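Local coordinates for uncharacterized conserved protein (Idiomarina loihiensis, PDB 2QSD) that is of unknown function but belongs to the DUF1543 family and is seen as an assembly of two identical chains, at residues Glu83-Phe91 with His103-Pro113. Numbering follows the deposited sequence.
Sequences EKRLYFVNF and HDFTVVVADSP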
ATOM      1  N   GLU A  83      23.461 -11.734 -20.812  1.00114.71           N
ATOM      2  CA  GLU A  83      22.966 -13.043 -20.375  1.00113.58           C
ATOM      3  C   GLU A  83      22.261 -12.998 -19.012  1.00104.98           C
ATOM      4  O   GLU A  83      21.305 -13.743 -18.783  1.00106.22           O
ATOM      5  CB  GLU A  83      24.063 -14.123 -20.418  1.00113.68           C
ATOM      6  CG  GLU A  83      25.323 -13.841 -19.597  1.00120.84           C
ATOM      7  CD  GLU A  83      26.182 -15.083 -19.370  1.00123.54           C
ATOM      8  OE1 GLU A  83      26.140 -16.018 -20.200  1.00126.99           O
ATOM      9  OE2 GLU A  83      26.908 -15.123 -18.355  1.00129.67           O
ATOM     10  N   LYS A  84      22.728 -12.125 -18.119  1.00 93.66           N
ATOM     11  CA  LYS A  84      22.105 -11.951 -16.802  1.00 80.57           C
ATOM     12  C   LYS A  84      21.561 -10.538 -16.611  1.00 72.38           C
ATOM     13  O   LYS A  84      22.124  -9.560 -17.118  1.00 63.70           O
ATOM     14  CB  LYS A  84      23.062 -12.337 -15.667  1.00 79.01           C
ATOM     15  CG  LYS A  84      23.382 -13.825 -15.634  1.00 78.94           C
ATOM     16  CD  LYS A  84      23.913 -14.290 -14.292  1.00 83.79           C
ATOM     17  CE  LYS A  84      24.066 -15.809 -14.282  1.00 91.02           C
ATOM     18  NZ  LYS A  84      24.232 -16.367 -12.912  1.00 94.95           N
ATOM     19  N   ARG A  85      20.453 -10.446 -15.885  1.00 63.66           N
ATOM     20  CA  ARG A  85      19.734  -9.191 -15.734  1.00 60.86           C
ATOM     21  C   ARG A  85      19.257  -8.937 -14.314  1.00 55.72           C
ATOM     22  O   ARG A  85      19.152  -9.852 -13.488  1.00 53.34           O
ATOM     23  CB  ARG A  85      18.550  -9.128 -16.706  1.00 60.78           C
ATOM     24  CG  ARG A  85      18.899  -8.540 -18.062  1.00 77.35           C
ATOM     25  CD  ARG A  85      17.869  -8.902 -19.116  1.00 99.10           C
ATOM     26  NE  ARG A  85      17.972 -10.304 -19.520  1.00119.80           N
ATOM     27  CZ  ARG A  85      17.262 -10.868 -20.494  1.00127.46           C
ATOM     28  NH1 ARG A  85      17.435 -12.152 -20.779  1.00127.88           N
ATOM     29  NH2 ARG A  85      16.379 -10.156 -21.187  1.00127.62           N
ATOM     30  N   LEU A  86      18.968  -7.669 -14.053  1.00 53.22           N
ATOM     31  CA  LEU A  86      18.435  -7.224 -12.782  1.00 49.63           C
ATOM     32  C   LEU A  86      16.933  -7.513 -12.713  1.00 51.09           C
ATOM     33  O   LEU A  86      16.166  -7.112 -13.596  1.00 46.82           O
ATOM     34  CB  LEU A  86      18.695  -5.726 -12.645  1.00 49.51           C
ATOM     35  CG  LEU A  86      18.894  -5.118 -11.267  1.00 55.08           C
ATOM     36  CD1 LEU A  86      20.089  -5.739 -10.568  1.00 60.80           C
ATOM     37  CD2 LEU A  86      19.091  -3.630 -11.435  1.00 52.54           C
ATOM     38  N   TYR A  87      16.517  -8.220 -11.669  1.00 43.91           N
ATOM     39  CA  TYR A  87      15.112  -8.517 -11.475  1.00 47.03           C
ATOM     40  C   TYR A  87      14.631  -8.039 -10.119  1.00 51.64           C
ATOM     41  O   TYR A  87      15.269  -8.285  -9.094  1.00 49.17           O
ATOM     42  CB  TYR A  87      14.829 -10.011 -11.625  1.00 56.28           C
ATOM     43  CG  TYR A  87      14.848 -10.518 -13.051  1.00 67.97           C
ATOM     44  CD1 TYR A  87      15.997 -11.102 -13.588  1.00 67.36           C
ATOM     45  CD2 TYR A  87      13.714 -10.427 -13.864  1.00 69.76           C
ATOM     46  CE1 TYR A  87      16.024 -11.574 -14.898  1.00 68.86           C
ATOM     47  CE2 TYR A  87      13.732 -10.899 -15.178  1.00 73.63           C
ATOM     48  CZ  TYR A  87      14.891 -11.473 -15.687  1.00 71.26           C
ATOM     49  OH  TYR A  87      14.923 -11.943 -16.982  1.00 70.78           O
ATOM     50  N   PHE A  88      13.492  -7.355 -10.140  1.00 54.47           N
ATOM     51  CA  PHE A  88      12.804  -6.891  -8.948  1.00 54.08           C
ATOM     52  C   PHE A  88      11.642  -7.838  -8.660  1.00 56.58           C
ATOM     53  O   PHE A  88      10.787  -8.042  -9.519  1.00 57.77           O
ATOM     54  CB  PHE A  88      12.292  -5.475  -9.201  1.00 55.20           C
ATOM     55  CG  PHE A  88      11.384  -4.952  -8.132  1.00 57.86           C
ATOM     56  CD1 PHE A  88      11.890  -4.610  -6.880  1.00 52.98           C
ATOM     57  CD2 PHE A  88      10.023  -4.785  -8.383  1.00 50.23           C
ATOM     58  CE1 PHE A  88      11.061  -4.113  -5.894  1.00 56.58           C
ATOM     59  CE2 PHE A  88       9.182  -4.291  -7.399  1.00 51.55           C
ATOM     60  CZ  PHE A  88       9.705  -3.954  -6.149  1.00 63.57           C
ATOM     61  N   VAL A  89      11.613  -8.411  -7.459  1.00 51.91           N
ATOM     62  CA  VAL A  89      10.608  -9.416  -7.112  1.00 57.97           C
ATOM     63  C   VAL A  89       9.718  -8.959  -5.957  1.00 62.83           C
ATOM     64  O   VAL A  89      10.191  -8.753  -4.834  1.00 56.88           O
ATOM     65  CB  VAL A  89      11.251 -10.796  -6.771  1.00 61.36           C
ATOM     66  CG1 VAL A  89      10.189 -11.800  -6.332  1.00 59.01           C
ATOM     67  CG2 VAL A  89      12.025 -11.349  -7.964  1.00 61.38           C
ATOM     68  N   ASN A  90       8.427  -8.817  -6.251  1.00 71.88           N
ATOM     69  CA  ASN A  90       7.415  -8.421  -5.275  1.00 77.74           C
ATOM     70  C   ASN A  90       6.737  -9.644  -4.655  1.00 76.25           C
ATOM     71  O   ASN A  90       6.135 -10.447  -5.372  1.00 78.00           O
ATOM     72  CB  ASN A  90       6.382  -7.507  -5.951  1.00 80.61           C
ATOM     73  CG  ASN A  90       5.239  -7.105  -5.023  1.00 96.14           C
ATOM     74  OD1 ASN A  90       4.069  -7.183  -5.402  1.00 96.65           O
ATOM     75  ND2 ASN A  90       5.574  -6.668  -3.808  1.00 99.67           N
ATOM     76  N   PHE A  91       6.845  -9.779  -3.333  1.00 77.76           N
ATOM     77  CA  PHE A  91       6.223 -10.891  -2.598  1.00 83.98           C
ATOM     78  C   PHE A  91       4.746 -10.627  -2.298  1.00 88.05           C
ATOM     79  O   PHE A  91       4.355  -9.497  -1.989  1.00 86.81           O
ATOM     80  CB  PHE A  91       6.957 -11.174  -1.278  1.00 85.06           C
ATOM     81  CG  PHE A  91       8.327 -11.788  -1.442  1.00 82.64           C
ATOM     82  CD1 PHE A  91       8.478 -13.082  -1.935  1.00 84.77           C
ATOM     83  CD2 PHE A  91       9.467 -11.081  -1.065  1.00 84.35           C
ATOM     84  CE1 PHE A  91       9.747 -13.652  -2.074  1.00 83.56           C
ATOM     85  CE2 PHE A  91      10.740 -11.640  -1.197  1.00 76.32           C
ATOM     86  CZ  PHE A  91      10.879 -12.927  -1.703  1.00 80.58           C
ATOM     87  N   HIS A 103      11.347  -5.441   3.450  1.00106.87           N
ATOM     88  CA  HIS A 103      11.118  -6.849   3.780  1.00108.65           C
ATOM     89  C   HIS A 103      10.165  -7.525   2.792  1.00103.12           C
ATOM     90  O   HIS A 103      10.299  -8.719   2.509  1.00 99.72           O
ATOM     91  CB  HIS A 103      10.590  -6.968   5.216  1.00117.11           C
ATOM     92  CG  HIS A 103      10.614  -8.363   5.769  1.00130.93           C
ATOM     93  ND1 HIS A 103       9.542  -8.916   6.437  1.00134.79           N
ATOM     94  CD2 HIS A 103      11.580  -9.314   5.758  1.00137.89           C
ATOM     95  CE1 HIS A 103       9.846 -10.145   6.815  1.00136.19           C
ATOM     96  NE2 HIS A 103      11.075 -10.412   6.413  1.00138.69           N
ATOM     97  N   ASP A 104       9.222  -6.751   2.258  1.00 95.22           N
ATOM     98  CA  ASP A 104       8.195  -7.269   1.346  1.00 93.69           C
ATOM     99  C   ASP A 104       8.658  -7.498  -0.103  1.00 89.72           C
ATOM    100  O   ASP A 104       7.875  -7.962  -0.938  1.00 90.57           O
ATOM    101  CB  ASP A 104       6.939  -6.375   1.377  1.00 98.35           C
ATOM    102  CG  ASP A 104       7.231  -4.923   1.007  1.00110.38           C
ATOM    103  OD1 ASP A 104       8.044  -4.271   1.700  1.00120.94           O
ATOM    104  OD2 ASP A 104       6.628  -4.425   0.031  1.00110.26           O
ATOM    105  N   PHE A 105       9.917  -7.170  -0.400  1.00 82.48           N
ATOM    106  CA  PHE A 105      10.477  -7.368  -1.740  1.00 73.48           C
ATOM    107  C   PHE A 105      11.988  -7.558  -1.720  1.00 70.60           C
ATOM    108  O   PHE A 105      12.634  -7.366  -0.686  1.00 70.93           O
ATOM    109  CB  PHE A 105      10.109  -6.201  -2.676  1.00 75.42           C
ATOM    110  CG  PHE A 105      10.722  -4.883  -2.290  1.00 76.52           C
ATOM    111  CD1 PHE A 105       9.991  -3.959  -1.555  1.00 80.62           C
ATOM    112  CD2 PHE A 105      12.024  -4.557  -2.672  1.00 75.66           C
ATOM    113  CE1 PHE A 105      10.547  -2.741  -1.199  1.00 76.21           C
ATOM    114  CE2 PHE A 105      12.586  -3.348  -2.319  1.00 78.78           C
ATOM    115  CZ  PHE A 105      11.844  -2.435  -1.589  1.00 74.82           C
ATOM    116  N   THR A 106      12.540  -7.913  -2.882  1.00 66.24           N
ATOM    117  CA  THR A 106      13.988  -7.952  -3.091  1.00 59.33           C
ATOM    118  C   THR A 106      14.375  -7.657  -4.545  1.00 54.30           C
ATOM    119  O   THR A 106      13.522  -7.619  -5.435  1.00 52.58           O
ATOM    120  CB  THR A 106      14.614  -9.300  -2.638  1.00 60.26           C
ATOM    121  OG1 THR A 106      16.042  -9.181  -2.607  1.00 60.31           O
ATOM    122  CG2 THR A 106      14.228 -10.427  -3.578  1.00 55.11           C
ATOM    123  N   VAL A 107      15.669  -7.425  -4.760  1.00 52.15           N
ATOM    124  CA  VAL A 107      16.243  -7.331  -6.094  1.00 46.95           C
ATOM    125  C   VAL A 107      17.305  -8.418  -6.213  1.00 49.25           C
ATOM    126  O   VAL A 107      18.128  -8.586  -5.313  1.00 56.03           O
ATOM    127  CB  VAL A 107      16.849  -5.930  -6.371  1.00 53.33           C
ATOM    128  CG1 VAL A 107      17.451  -5.862  -7.773  1.00 56.59           C
ATOM    129  CG2 VAL A 107      15.788  -4.832  -6.214  1.00 43.37           C
ATOM    130  N   VAL A 108      17.258  -9.178  -7.305  1.00 47.86           N
ATOM    131  CA  VAL A 108      18.217 -10.260  -7.561  1.00 45.93           C
ATOM    132  C   VAL A 108      18.758 -10.199  -8.988  1.00 50.09           C
ATOM    133  O   VAL A 108      18.192  -9.522  -9.852  1.00 51.40           O
ATOM    134  CB  VAL A 108      17.610 -11.686  -7.329  1.00 47.22           C
ATOM    135  CG1 VAL A 108      17.264 -11.928  -5.857  1.00 45.53           C
ATOM    136  CG2 VAL A 108      16.403 -11.944  -8.243  1.00 40.90           C
ATOM    137  N   VAL A 109      19.853 -10.918  -9.229  1.00 54.06           N
ATOM    138  CA  VAL A 109      20.426 -11.045 -10.567  1.00 54.08           C
ATOM    139  C   VAL A 109      20.163 -12.455 -11.097  1.00 57.90           C
ATOM    140  O   VAL A 109      20.538 -13.446 -10.461  1.00 61.18           O
ATOM    141  CB  VAL A 109      21.940 -10.721 -10.570  1.00 50.61           C
ATOM    142  CG1 VAL A 109      22.565 -11.033 -11.923  1.00 52.36           C
ATOM    143  CG2 VAL A 109      22.164  -9.263 -10.215  1.00 45.92           C
ATOM    144  N   ALA A 110      19.500 -12.539 -12.247  1.00 57.49           N
ATOM    145  CA  ALA A 110      19.164 -13.833 -12.848  1.00 64.82           C
ATOM    146  C   ALA A 110      19.110 -13.771 -14.371  1.00 65.76           C
ATOM    147  O   ALA A 110      19.111 -12.682 -14.955  1.00 62.39           O
ATOM    148  CB  ALA A 110      17.852 -14.352 -12.290  1.00 59.61           C
ATOM    149  N   ASP A 111      19.071 -14.941 -15.007  1.00 73.61           N
ATOM    150  CA  ASP A 111      18.997 -15.026 -16.471  1.00 83.29           C
ATOM    151  C   ASP A 111      17.555 -15.029 -16.990  1.00 84.50           C
ATOM    152  O   ASP A 111      17.272 -14.502 -18.068  1.00 85.87           O
ATOM    153  CB  ASP A 111      19.788 -16.230 -17.013  1.00 86.64           C
ATOM    154  CG  ASP A 111      19.490 -17.536 -16.273  1.00 95.62           C
ATOM    155  OD1 ASP A 111      20.212 -18.525 -16.520  1.00102.04           O
ATOM    156  OD2 ASP A 111      18.550 -17.590 -15.453  1.00 99.25           O
ATOM    157  N   SER A 112      16.655 -15.613 -16.204  1.00 85.04           N
ATOM    158  CA  SER A 112      15.249 -15.741 -16.572  1.00 84.24           C
ATOM    159  C   SER A 112      14.357 -15.292 -15.415  1.00 82.75           C
ATOM    160  O   SER A 112      14.773 -15.386 -14.258  1.00 84.56           O
ATOM    161  CB  SER A 112      14.937 -17.200 -16.923  1.00 82.78           C
ATOM    162  OG  SER A 112      14.804 -17.986 -15.749  1.00 78.06           O
ATOM    163  N   PRO A 113      13.132 -14.803 -15.718  1.00 81.44           N
ATOM    164  CA  PRO A 113      12.119 -14.512 -14.690  1.00 77.19           C
ATOM    165  C   PRO A 113      11.767 -15.696 -13.787  1.00 76.74           C
ATOM    166  O   PRO A 113      11.397 -15.490 -12.631  1.00 79.42           O
ATOM    167  CB  PRO A 113      10.896 -14.101 -15.514  1.00 74.99           C
ATOM    168  CG  PRO A 113      11.459 -13.574 -16.780  1.00 79.28           C
ATOM    169  CD  PRO A 113      12.642 -14.446 -17.066  1.00 82.52           C
TER
HETATM  170  O   HOH W   1      21.780 -16.464 -10.630  1.00 58.60           O
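With CG of Tyr87 set anti to its carbonyl carbon (chi1 -75°), the ring runs along the sheet toward Ala110 and Pro113, while Phe88, its CG anti to the backbone N (chi1 171°), extends over the opposite face to meet Phe105. The tyrosine suits its place by length: its phenol end reaches the turn into helix 113-122, where Tyr87 OH packs 3.4 Å from Pro113 CD without a hydrogen bond. Tyr87 CD1 lies 4.0 Å from Ala110 CB, a methyl small enough to sit beside an aromatic ring, and Ala110 O comes to the ring edge, 3.3 Å from Tyr87 CE1. Replacing the ring with an alanine is likely to open a gap beside Ala110 and leave Pro113 without its aromatic neighbour. On the other face the flat Phe88 ring brings its edge to Phe105, CE1 of Phe88 lying 3.4 Å from CD2 of Phe105, with the planes inclined at 54°. Branched Val107 and Val109 each turn a methyl to Leu86, whose CD1 is 3.8 Å from Val107 CG1. Strands 85-90 and 105-110 are antiparallel, joined by paired backbone bonds such as Tyr87 N to Val108 O (2.8 Å) and its return, Val108 N to Tyr87 O. Polar backbone groups thus pair within the sheet, while its two largely apolar faces bind it to helix 113-122 on one side and, on the other, to strand 155-161 of its own chain and the second subunit, where Asn90 OD1 accepts a hydrogen bond from Glu25 N.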